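Local coordinates for insect group II chitinase (Ostrinia furnacalis, PDB 5Y2A), which probably hydrolyses the beta-1,4 linkages of chitin, as a glycoside hydrolase family 18 catalytic domain of an insect chitinase, at residues D321-R333 with T365-C379. Residues are numbered along the deposited sequence; the frame is centred on the assembly and turned at random. Where two conformers were deposited one is given.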
loop_
_atom_site.group_PDB
_atom_site.type_symbol
_atom_site.label_atom_id
_atom_site.label_comp_id
_atom_site.label_asym_id
_atom_site.label_seq_id
_atom_site.Cartn_x
_atom_site.Cartn_y
_atom_site.Cartn_z
ATOM N N ASP A 321 -20.919 12.866 5.660
ATOM C CA ASP A 321 -21.256 13.042 7.060
ATOM C C ASP A 321 -22.662 12.501 7.308
ATOM O O ASP A 321 -23.280 11.892 6.427
ATOM C CB ASP A 321 -21.130 14.521 7.461
ATOM C CG ASP A 321 -22.236 15.399 6.872
ATOM O OD1 ASP A 321 -22.808 15.056 5.817
ATOM O OD2 ASP A 321 -22.519 16.459 7.465
ATOM N N ASP A 322 -23.178 12.739 8.520
ATOM C CA ASP A 322 -24.523 12.292 8.878
ATOM C C ASP A 322 -25.570 12.773 7.887
ATOM O O ASP A 322 -26.463 12.014 7.500
ATOM C CB ASP A 322 -24.881 12.782 10.280
ATOM C CG ASP A 322 -24.861 11.683 11.293
ATOM O OD1 ASP A 322 -24.829 10.514 10.865
ATOM O OD2 ASP A 322 -24.888 11.974 12.507
ATOM N N PHE A 323 -25.474 14.035 7.457
ATOM C CA PHE A 323 -26.502 14.593 6.587
ATOM C C PHE A 323 -26.491 13.931 5.217
ATOM O O PHE A 323 -27.553 13.674 4.642
ATOM C CB PHE A 323 -26.320 16.105 6.458
ATOM C CG PHE A 323 -26.683 16.854 7.700
ATOM C CD1 PHE A 323 -28.007 17.150 7.985
ATOM C CD2 PHE A 323 -25.704 17.235 8.604
ATOM C CE1 PHE A 323 -28.346 17.829 9.139
ATOM C CE2 PHE A 323 -26.037 17.915 9.760
ATOM C CZ PHE A 323 -27.364 18.215 10.027
ATOM N N MET A 324 -25.309 13.658 4.664
ATOM C CA MET A 324 -25.292 13.007 3.360
ATOM C C MET A 324 -25.627 11.526 3.468
ATOM O O MET A 324 -26.278 10.979 2.567
ATOM C CB MET A 324 -23.946 13.204 2.660
ATOM C CG MET A 324 -23.933 12.643 1.233
ATOM S SD MET A 324 -25.285 13.277 0.203
ATOM C CE MET A 324 -24.556 14.792 -0.435
ATOM N N ALA A 325 -25.208 10.865 4.553
ATOM C CA ALA A 325 -25.644 9.491 4.789
ATOM C C ALA A 325 -27.163 9.416 4.891
ATOM O O ALA A 325 -27.787 8.515 4.317
ATOM C CB ALA A 325 -24.988 8.933 6.055
ATOM N N ARG A 326 -27.778 10.370 5.595
ATOM C CA ARG A 326 -29.237 10.416 5.659
ATOM C C ARG A 326 -29.836 10.618 4.275
ATOM O O ARG A 326 -30.759 9.899 3.874
ATOM C CB ARG A 326 -29.692 11.541 6.590
ATOM C CG ARG A 326 -31.208 11.578 6.810
ATOM C CD ARG A 326 -31.619 12.774 7.665
ATOM N NE ARG A 326 -31.445 14.035 6.947
ATOM C CZ ARG A 326 -31.622 15.240 7.484
ATOM N NH1 ARG A 326 -31.980 15.360 8.756
ATOM N NH2 ARG A 326 -31.445 16.328 6.748
ATOM N N HIS A 327 -29.312 11.590 3.522
ATOM C CA HIS A 327 -29.875 11.866 2.206
ATOM C C HIS A 327 -29.799 10.646 1.301
ATOM O O HIS A 327 -30.751 10.343 0.573
ATOM C CB HIS A 327 -29.158 13.036 1.535
ATOM C CG HIS A 327 -29.699 13.349 0.175
ATOM N ND1 HIS A 327 -30.877 14.037 -0.013
ATOM C CD2 HIS A 327 -29.257 13.017 -1.062
ATOM C CE1 HIS A 327 -31.122 14.145 -1.307
ATOM N NE2 HIS A 327 -30.157 13.530 -1.965
ATOM N N LYS A 328 -28.665 9.942 1.312
ATOM C CA LYS A 328 -28.527 8.801 0.418
ATOM C C LYS A 328 -29.478 7.679 0.803
ATOM O O LYS A 328 -30.016 6.990 -0.077
ATOM C CB LYS A 328 -27.070 8.339 0.402
ATOM C CG LYS A 328 -26.183 9.330 -0.344
ATOM C CD LYS A 328 -24.712 8.929 -0.336
ATOM C CE LYS A 328 -23.902 9.883 -1.225
ATOM N NZ LYS A 328 -22.446 9.543 -1.240
ATOM N N ALA A 329 -29.730 7.509 2.101
ATOM C CA ALA A 329 -30.725 6.540 2.535
ATOM C C ALA A 329 -32.127 6.980 2.132
ATOM O O ALA A 329 -32.950 6.152 1.729
ATOM C CB ALA A 329 -30.630 6.339 4.049
ATOM N N GLU A 330 -32.419 8.280 2.231
ATOM C CA GLU A 330 -33.724 8.767 1.799
ATOM C C GLU A 330 -33.877 8.681 0.289
ATOM O O GLU A 330 -34.981 8.420 -0.208
ATOM C CB GLU A 330 -33.940 10.200 2.300
ATOM C CG GLU A 330 -34.070 10.259 3.811
ATOM C CD GLU A 330 -34.420 11.635 4.351
ATOM O OE1 GLU A 330 -34.067 12.652 3.717
ATOM O OE2 GLU A 330 -35.036 11.687 5.434
ATOM N N TYR A 331 -32.780 8.872 -0.450
ATOM C CA TYR A 331 -32.782 8.633 -1.892
ATOM C C TYR A 331 -33.156 7.191 -2.210
ATOM O O TYR A 331 -33.953 6.928 -3.119
ATOM C CB TYR A 331 -31.406 8.969 -2.459
ATOM C CG TYR A 331 -31.212 8.672 -3.929
ATOM C CD1 TYR A 331 -31.545 9.612 -4.895
ATOM C CD2 TYR A 331 -30.660 7.472 -4.349
ATOM C CE1 TYR A 331 -31.343 9.358 -6.240
ATOM C CE2 TYR A 331 -30.460 7.205 -5.695
ATOM C CZ TYR A 331 -30.805 8.158 -6.636
ATOM O OH TYR A 331 -30.609 7.911 -7.976
ATOM N N VAL A 332 -32.553 6.241 -1.488
ATOM C CA VAL A 332 -32.891 4.828 -1.647
ATOM C C VAL A 332 -34.383 4.602 -1.433
ATOM O O VAL A 332 -35.036 3.879 -2.193
ATOM C CB VAL A 332 -32.050 3.976 -0.676
ATOM C CG1 VAL A 332 -32.689 2.599 -0.474
ATOM C CG2 VAL A 332 -30.616 3.846 -1.201
ATOM N N ARG A 333 -34.946 5.229 -0.405
ATOM C CA ARG A 333 -36.356 5.013 -0.134
ATOM C C ARG A 333 -37.232 5.694 -1.181
ATOM O O ARG A 333 -38.214 5.103 -1.651
ATOM C CB ARG A 333 -36.693 5.496 1.273
ATOM C CG ARG A 333 -38.005 4.966 1.757
ATOM C CD ARG A 333 -38.109 5.056 3.248
ATOM N NE ARG A 333 -39.444 4.674 3.680
ATOM C CZ ARG A 333 -39.779 4.440 4.943
ATOM N NH1 ARG A 333 -38.870 4.552 5.901
ATOM N NH2 ARG A 333 -41.021 4.092 5.245
ATOM N N THR A 365 -27.792 6.451 11.427
ATOM C CA THR A 365 -28.561 7.327 10.550
ATOM C C THR A 365 -29.211 6.551 9.406
ATOM O O THR A 365 -30.383 6.781 9.077
ATOM C CB THR A 365 -27.654 8.437 10.012
ATOM O OG1 THR A 365 -27.226 9.271 11.098
ATOM C CG2 THR A 365 -28.382 9.273 8.980
ATOM N N ILE A 366 -28.471 5.623 8.789
ATOM C CA ILE A 366 -29.029 4.823 7.698
ATOM C C ILE A 366 -30.160 3.923 8.205
ATOM O O ILE A 366 -31.196 3.771 7.540
ATOM C CB ILE A 366 -27.906 4.019 7.008
ATOM C CG1 ILE A 366 -26.959 4.980 6.271
ATOM C CG2 ILE A 366 -28.488 2.982 6.054
ATOM C CD1 ILE A 366 -25.693 4.335 5.714
ATOM N N ASN A 367 -29.986 3.317 9.383
ATOM C CA ASN A 367 -31.033 2.464 9.949
ATOM C C ASN A 367 -32.281 3.261 10.306
ATOM O O ASN A 367 -33.405 2.756 10.193
ATOM C CB ASN A 367 -30.510 1.744 11.185
ATOM C CG ASN A 367 -29.762 0.494 10.832
ATOM O OD1 ASN A 367 -30.332 -0.592 10.781
ATOM N ND2 ASN A 367 -28.474 0.642 10.562
ATOM N N HIS A 368 -32.091 4.491 10.771
ATOM C CA HIS A 368 -33.208 5.383 11.060
ATOM C C HIS A 368 -34.094 5.574 9.832
ATOM O O HIS A 368 -35.319 5.415 9.901
ATOM C CB HIS A 368 -32.642 6.715 11.561
ATOM C CG HIS A 368 -33.653 7.810 11.683
ATOM N ND1 HIS A 368 -34.745 7.730 12.518
ATOM C CD2 HIS A 368 -33.718 9.027 11.092
ATOM C CE1 HIS A 368 -35.449 8.844 12.422
ATOM N NE2 HIS A 368 -34.846 9.647 11.566
ATOM N N VAL A 369 -33.481 5.872 8.685
ATOM C CA VAL A 369 -34.241 6.150 7.468
ATOM C C VAL A 369 -34.885 4.879 6.924
ATOM O O VAL A 369 -36.064 4.870 6.544
ATOM C CB VAL A 369 -33.334 6.802 6.410
ATOM C CG1 VAL A 369 -34.075 6.919 5.085
ATOM C CG2 VAL A 369 -32.843 8.163 6.892
ATOM N N LEU A 370 -34.111 3.800 6.828
ATOM C CA LEU A 370 -34.549 2.623 6.089
ATOM C C LEU A 370 -35.344 1.638 6.931
ATOM O O LEU A 370 -36.150 0.879 6.381
ATOM C CB LEU A 370 -33.341 1.901 5.487
ATOM C CG LEU A 370 -32.577 2.693 4.429
ATOM C CD1 LEU A 370 -31.459 1.830 3.875
ATOM C CD2 LEU A 370 -33.527 3.148 3.323
ATOM N N ARG A 371 -35.121 1.610 8.244
ATOM C CA ARG A 371 -35.752 0.622 9.105
ATOM C C ARG A 371 -36.513 1.255 10.262
ATOM O O ARG A 371 -36.976 0.531 11.153
ATOM C CB ARG A 371 -34.702 -0.371 9.616
ATOM C CG ARG A 371 -34.003 -1.116 8.476
ATOM C CD ARG A 371 -32.852 -1.952 8.969
ATOM N NE ARG A 371 -33.292 -3.131 9.710
ATOM C CZ ARG A 371 -32.549 -3.758 10.618
ATOM N NH1 ARG A 371 -31.336 -3.306 10.912
ATOM N NH2 ARG A 371 -33.021 -4.831 11.238
ATOM N N GLY A 372 -36.668 2.579 10.266
ATOM C CA GLY A 372 -37.480 3.239 11.271
ATOM C C GLY A 372 -36.924 3.226 12.673
ATOM O O GLY A 372 -37.674 3.454 13.627
ATOM N N LYS A 373 -35.638 2.948 12.835
ATOM C CA LYS A 373 -35.023 3.007 14.154
ATOM C C LYS A 373 -35.080 4.442 14.659
ATOM O O LYS A 373 -34.616 5.361 13.978
ATOM C CB LYS A 373 -33.572 2.536 14.075
ATOM C CG LYS A 373 -33.376 1.152 13.458
ATOM C CD LYS A 373 -33.804 -0.008 14.339
ATOM C CE LYS A 373 -33.432 -1.321 13.660
ATOM N NZ LYS A 373 -33.846 -2.529 14.427
ATOM N N GLU A 374 -35.635 4.669 15.842
ATOM C CA GLU A 374 -35.673 6.011 16.405
ATOM C C GLU A 374 -34.207 6.379 16.638
ATOM O O GLU A 374 -33.413 5.572 17.040
ATOM C CB GLU A 374 -36.561 6.156 17.660
ATOM C CG GLU A 374 -38.011 5.745 17.503
ATOM C CD GLU A 374 -38.959 6.295 18.574
ATOM O OE1 GLU A 374 -38.503 6.681 19.651
ATOM O OE2 GLU A 374 -40.159 6.327 18.322
ATOM N N ALA A 375 -33.866 7.633 16.414
ATOM C CA ALA A 375 -32.476 8.062 16.415
ATOM C C ALA A 375 -32.409 9.545 16.739
ATOM O O ALA A 375 -33.381 10.279 16.517
ATOM C CB ALA A 375 -31.811 7.788 15.060
ATOM N N PRO A 376 -31.276 10.019 17.250
ATOM C CA PRO A 376 -31.051 11.466 17.364
ATOM C C PRO A 376 -30.904 12.098 15.992
ATOM O O PRO A 376 -30.693 11.388 14.995
ATOM C CB PRO A 376 -29.741 11.552 18.164
ATOM C CG PRO A 376 -29.035 10.274 17.851
ATOM C CD PRO A 376 -30.126 9.243 17.750
ATOM N N PRO A 377 -30.996 13.423 15.890
ATOM C CA PRO A 377 -30.830 14.080 14.588
ATOM C C PRO A 377 -29.403 13.942 14.092
ATOM O O PRO A 377 -28.507 13.557 14.860
ATOM C CB PRO A 377 -31.172 15.549 14.890
ATOM C CG PRO A 377 -30.824 15.711 16.330
ATOM C CD PRO A 377 -31.196 14.404 16.974
ATOM N N PRO A 378 -29.150 14.232 12.814
ATOM C CA PRO A 378 -27.772 14.198 12.322
ATOM C C PRO A 378 -26.939 15.212 13.078
ATOM O O PRO A 378 -27.402 16.312 13.389
ATOM C CB PRO A 378 -27.915 14.576 10.841
ATOM C CG PRO A 378 -29.337 14.204 10.508
ATOM C CD PRO A 378 -30.079 14.637 11.747
ATOM N N CYS A 379 -25.703 14.836 13.379
ATOM C CA CYS A 379 -24.816 15.718 14.117
ATOM C C CYS A 379 -24.031 16.605 13.162
ATOM O O CYS A 379 -23.665 16.197 12.057
ATOM C CB CYS A 379 -23.858 14.923 14.997
ATOM S SG CYS A 379 -24.705 13.925 16.222
HETATM O O HOH W 1 -22.060 16.953 9.943
HETATM O O HOH W 2 -21.882 13.909 10.758
#
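D322, in the first turn of helix 322-333, meets both ends of the segment 365-379 through its carboxylate. OD2 accepts C379 N at 3.1 Å on its anti lone pair, with an N-H...O angle of 174°, while OD1 lies 2.7 Å from T365 OG1, a hydroxyl that also has P361 O as a partner. One water joins D321 OD2 to C379 O, and a second joins D322 N to it. F323 receives a CH-pi contact: P378 CB stands over one ring face, 3.7 Å from the centroid and 10° off the normal. R326 takes T365 CG2 against its CB (3.5 Å), then bends at chi3, bringing NH1 obliquely to P378 CG. A329 allows close approach, its CB 3.6 Å from V369 CB; the helix axes run 8.6 Å apart at their closest and cross at -25°. V332 CG1 meets L370 CD2, beside S340 of strand 339-343. R333, extended from CG to NE, gives NH1 to V369 O at 2.9 Å, in the guanidinium plane. The contact thus pairs the last two helices of the TIM-barrel domain through an apolar middle with polar ends; the D322 bond and the C379-C357 disulfide are together consistent with the chain after helix 365-371 being brought back to the N-terminal end of helix 322-333.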